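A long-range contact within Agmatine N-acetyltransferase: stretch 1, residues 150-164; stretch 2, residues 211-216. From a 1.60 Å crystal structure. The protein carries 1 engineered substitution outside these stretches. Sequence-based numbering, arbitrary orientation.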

# COMPACT_ATOMS: atom_id res chain seq x y z
N VAL A 150 7.93 9.20 1.24
CA VAL A 150 6.69 9.43 0.51
C VAL A 150 6.04 10.73 0.94
O VAL A 150 5.56 11.50 0.11
N ALA A 151 6.00 10.99 2.26
CA ALA A 151 5.39 12.24 2.72
C ALA A 151 6.09 13.45 2.13
O ALA A 151 5.42 14.43 1.76
N GLN A 152 7.42 13.43 2.05
CA GLN A 152 8.13 14.58 1.49
C GLN A 152 7.85 14.71 -0.00
O GLN A 152 7.70 15.83 -0.52
N ARG A 153 7.77 13.59 -0.71
CA ARG A 153 7.41 13.63 -2.12
C ARG A 153 6.01 14.19 -2.29
O ARG A 153 5.74 14.96 -3.23
N GLY A 154 5.09 13.82 -1.39
CA GLY A 154 3.76 14.39 -1.43
C GLY A 154 3.76 15.90 -1.22
O GLY A 154 3.06 16.63 -1.91
N ARG A 155 4.54 16.37 -0.24
CA ARG A 155 4.68 17.80 -0.01
C ARG A 155 5.16 18.51 -1.28
O ARG A 155 4.61 19.55 -1.66
N ASP A 156 6.20 17.96 -1.91
CA ASP A 156 6.73 18.57 -3.13
C ASP A 156 5.66 18.63 -4.22
O ASP A 156 5.59 19.60 -4.98
N LEU A 157 4.83 17.58 -4.32
CA LEU A 157 3.80 17.50 -5.34
C LEU A 157 2.56 18.32 -5.01
O LEU A 157 1.63 18.35 -5.82
N GLY A 158 2.52 18.97 -3.85
CA GLY A 158 1.38 19.79 -3.48
C GLY A 158 0.24 19.06 -2.79
O GLY A 158 -0.78 19.70 -2.47
N HIS A 159 0.36 17.75 -2.56
CA HIS A 159 -0.68 17.04 -1.83
C HIS A 159 -0.77 17.55 -0.41
O HIS A 159 0.24 17.89 0.22
N GLN A 160 -1.99 17.59 0.12
CA GLN A 160 -2.21 18.02 1.49
C GLN A 160 -2.47 16.84 2.42
O GLN A 160 -2.68 17.04 3.62
N LEU A 161 -2.44 15.62 1.90
CA LEU A 161 -2.83 14.46 2.68
C LEU A 161 -2.11 13.24 2.13
O LEU A 161 -1.90 13.15 0.92
N VAL A 162 -1.71 12.34 3.03
CA VAL A 162 -1.25 11.00 2.70
C VAL A 162 -2.23 10.02 3.34
O VAL A 162 -2.65 10.24 4.47
N SER A 163 -2.59 8.96 2.62
CA SER A 163 -3.46 7.93 3.17
C SER A 163 -2.83 6.56 2.95
O SER A 163 -2.01 6.37 2.05
N VAL A 164 -3.22 5.60 3.79
CA VAL A 164 -2.68 4.25 3.69
C VAL A 164 -3.64 3.26 4.35
O VAL A 164 -4.16 3.52 5.44
N THR A 211 -7.46 2.22 8.10
CA THR A 211 -6.99 3.27 7.21
C THR A 211 -6.55 4.48 8.03
O THR A 211 -7.29 4.96 8.89
N PHE A 212 -5.33 4.95 7.75
CA PHE A 212 -4.73 6.09 8.43
C PHE A 212 -4.42 7.19 7.43
O PHE A 212 -4.16 6.92 6.25
N VAL A 213 -4.45 8.43 7.90
CA VAL A 213 -4.04 9.58 7.10
C VAL A 213 -3.03 10.42 7.87
O VAL A 213 -2.98 10.42 9.10
N LEU A 214 -2.24 11.17 7.10
CA LEU A 214 -1.32 12.16 7.64
C LEU A 214 -1.57 13.47 6.92
O LEU A 214 -1.56 13.51 5.69
N HIS A 215 -1.78 14.54 7.67
CA HIS A 215 -2.00 15.85 7.07
C HIS A 215 -0.66 16.51 6.78
O HIS A 215 0.19 16.61 7.68
N LEU A 216 -0.46 16.93 5.54
CA LEU A 216 0.78 17.57 5.09
C LEU A 216 0.69 19.08 5.14
O LEU A 216 -0.41 19.63 5.00
OXT LEU A 216 1.71 19.76 5.28

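Two antiparallel strands, 161-164 and 211-215, settle most of the polar accounts here through their backbones, which leaves the side chains free to pack. V162 and L214 form a closed pair: V162 N donates to L214 O at 2.9 Å, and L214 N donates to V162 O at 2.8 Å. V164 and F212 repeat the pattern, with V164 N to F212 O at 2.9 Å and F212 N to V164 O at 3.0 Å. At the chain end, L216 N donates to Q160 O at 2.9 Å. L161 N is the exception, buried by the contact with no partner in the model.

Side chains alternate between the two faces of the sheet. On the face of V162, V164, F212 and L214, the packing is apolar. V162 (t) sets its CB 4.3 Å from L214 CB, and V164 (p) brings CG1 to 4.1 Å from F212 CB, while the F212 ring (chi1 m) leads away. L214 (t, p) extends CD2 to 4.2 Å from A151 CB on the helix.

The other face carries L161, S163, V213 and H215. L161 (t, p) places CD1 over one face of the H215 ring, 3.8 Å from its centroid, and the same CD1 lies 3.9 Å from V213 CB. S163 (p) turns its OG to a partner elsewhere in the structure, so this hydroxyl asks nothing of the opposite strand.

L216, the C-terminal residue, has the largest area covered by the other stretch. Its m, t side chain points toward the helix and the turn: CD1 lies 3.7 Å from V162 CG2, 3.8 Å from A151 O and 3.5 Å from H159 O, and CD2 is 4.1 Å from A151 CB. A151 O is already taken by R155 N at 2.9 Å, so the methyl covers a satisfied carbonyl. At G154 an ideal CB would sit a tight 3.1 Å from L216 CD1; glycine leaves that space to the leucine.

Water completes the exposed end. The carboxylate of L216 accepts from water 1 through OXT at 2.5 Å and from water 3 through O at 2.6 Å. Water 1 also accepts a weak bond from R155 NH1 at 3.4 Å, linking helix to terminus. Q160 O, besides taking L216 N, receives water 2 at 3.0 Å, and that water lies 2.7 Å from H215 ND1. R155 is held by its own helix: its NE and NH2 donate to Q152 OE1 at 3.0 and 2.9 Å, and Q152 NE2 donates to D156 OD1 at 3.1 Å.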

# COMPACT_ATOMS: atom_id res chain seq x y z
CB VAL A 150 5.74 8.24 0.70
CG1 VAL A 150 4.34 8.58 0.14
CG2 VAL A 150 6.33 7.01 0.02
CB ALA A 151 5.42 12.32 4.25
CB GLN A 152 9.64 14.46 1.73
CG GLN A 152 10.41 15.69 1.23
CD GLN A 152 9.96 16.97 1.92
OE1 GLN A 152 9.94 17.03 3.15
NE2 GLN A 152 9.60 17.99 1.14
CB ARG A 153 7.53 12.22 -2.71
CG ARG A 153 7.02 12.06 -4.12
CD ARG A 153 7.83 12.86 -5.12
NE ARG A 153 7.52 12.45 -6.49
CZ ARG A 153 7.82 13.16 -7.56
NH1 ARG A 153 8.45 14.32 -7.43
NH2 ARG A 153 7.49 12.71 -8.77
CB ARG A 155 5.66 18.06 1.13
CG ARG A 155 5.09 17.86 2.52
CD ARG A 155 6.03 18.47 3.55
NE ARG A 155 7.11 17.55 3.87
CZ ARG A 155 7.02 16.58 4.78
NH1 ARG A 155 5.91 16.42 5.49
NH2 ARG A 155 8.05 15.78 4.99
CB ASP A 156 7.93 17.77 -3.65
CG ASP A 156 9.16 17.91 -2.78
OD1 ASP A 156 9.15 18.69 -1.80
OD2 ASP A 156 10.15 17.22 -3.10
CB LEU A 157 3.40 16.03 -5.56
CG LEU A 157 4.43 15.15 -6.26
CD1 LEU A 157 4.09 13.68 -6.04
CD2 LEU A 157 4.47 15.46 -7.76
CB HIS A 159 -0.41 15.54 -1.83
CG HIS A 159 -0.49 14.91 -3.18
ND1 HIS A 159 -1.69 14.75 -3.85
CD2 HIS A 159 0.47 14.43 -4.00
CE1 HIS A 159 -1.46 14.19 -5.02
NE2 HIS A 159 -0.16 13.99 -5.14
CB GLN A 160 -3.38 19.00 1.54
CG GLN A 160 -3.10 20.29 0.75
CD GLN A 160 -4.36 21.09 0.50
OE1 GLN A 160 -5.15 21.31 1.41
NE2 GLN A 160 -4.54 21.53 -0.74
CB LEU A 161 -4.34 14.25 2.63
CG LEU A 161 -4.95 13.30 3.68
CD1 LEU A 161 -4.94 13.97 5.06
CD2 LEU A 161 -6.36 12.89 3.27
CB VAL A 162 0.18 10.72 3.21
CG1 VAL A 162 0.61 9.27 2.91
CG2 VAL A 162 1.17 11.70 2.61
CB SER A 163 -4.86 7.96 2.54
OG SER A 163 -4.80 7.82 1.13
CB VAL A 164 -1.26 4.18 4.31
CG1 VAL A 164 -1.28 4.63 5.79
CG2 VAL A 164 -0.65 2.79 4.16
CB THR A 211 -8.09 3.67 6.24
OG1 THR A 211 -8.43 2.52 5.45
CG2 THR A 211 -7.61 4.78 5.30
CB PHE A 212 -3.44 5.70 9.14
CG PHE A 212 -3.62 4.81 10.34
CD1 PHE A 212 -3.79 3.44 10.21
CD2 PHE A 212 -3.55 5.35 11.61
CE1 PHE A 212 -3.91 2.63 11.32
CE2 PHE A 212 -3.68 4.56 12.73
CZ PHE A 212 -3.87 3.19 12.59
CB VAL A 213 -5.23 10.46 6.66
CG1 VAL A 213 -6.25 9.64 5.90
CG2 VAL A 213 -5.87 11.12 7.87
CB LEU A 214 0.14 11.72 7.44
CG LEU A 214 1.17 12.73 7.97
CD1 LEU A 214 1.22 12.69 9.50
CD2 LEU A 214 2.54 12.45 7.35
CB HIS A 215 -2.85 16.73 7.98
CG HIS A 215 -4.21 16.16 8.23
ND1 HIS A 215 -5.31 16.51 7.47
CD2 HIS A 215 -4.65 15.25 9.13
CE1 HIS A 215 -6.36 15.84 7.89
NE2 HIS A 215 -5.99 15.07 8.90
CB LEU A 216 1.13 17.13 3.67
CG LEU A 216 1.37 15.63 3.51
CD1 LEU A 216 1.78 15.34 2.08
CD2 LEU A 216 2.42 15.14 4.50
O HOH W 1 3.97 19.16 6.04
O HOH W 2 -4.91 18.07 5.36
O HOH W 3 -2.96 19.70 5.67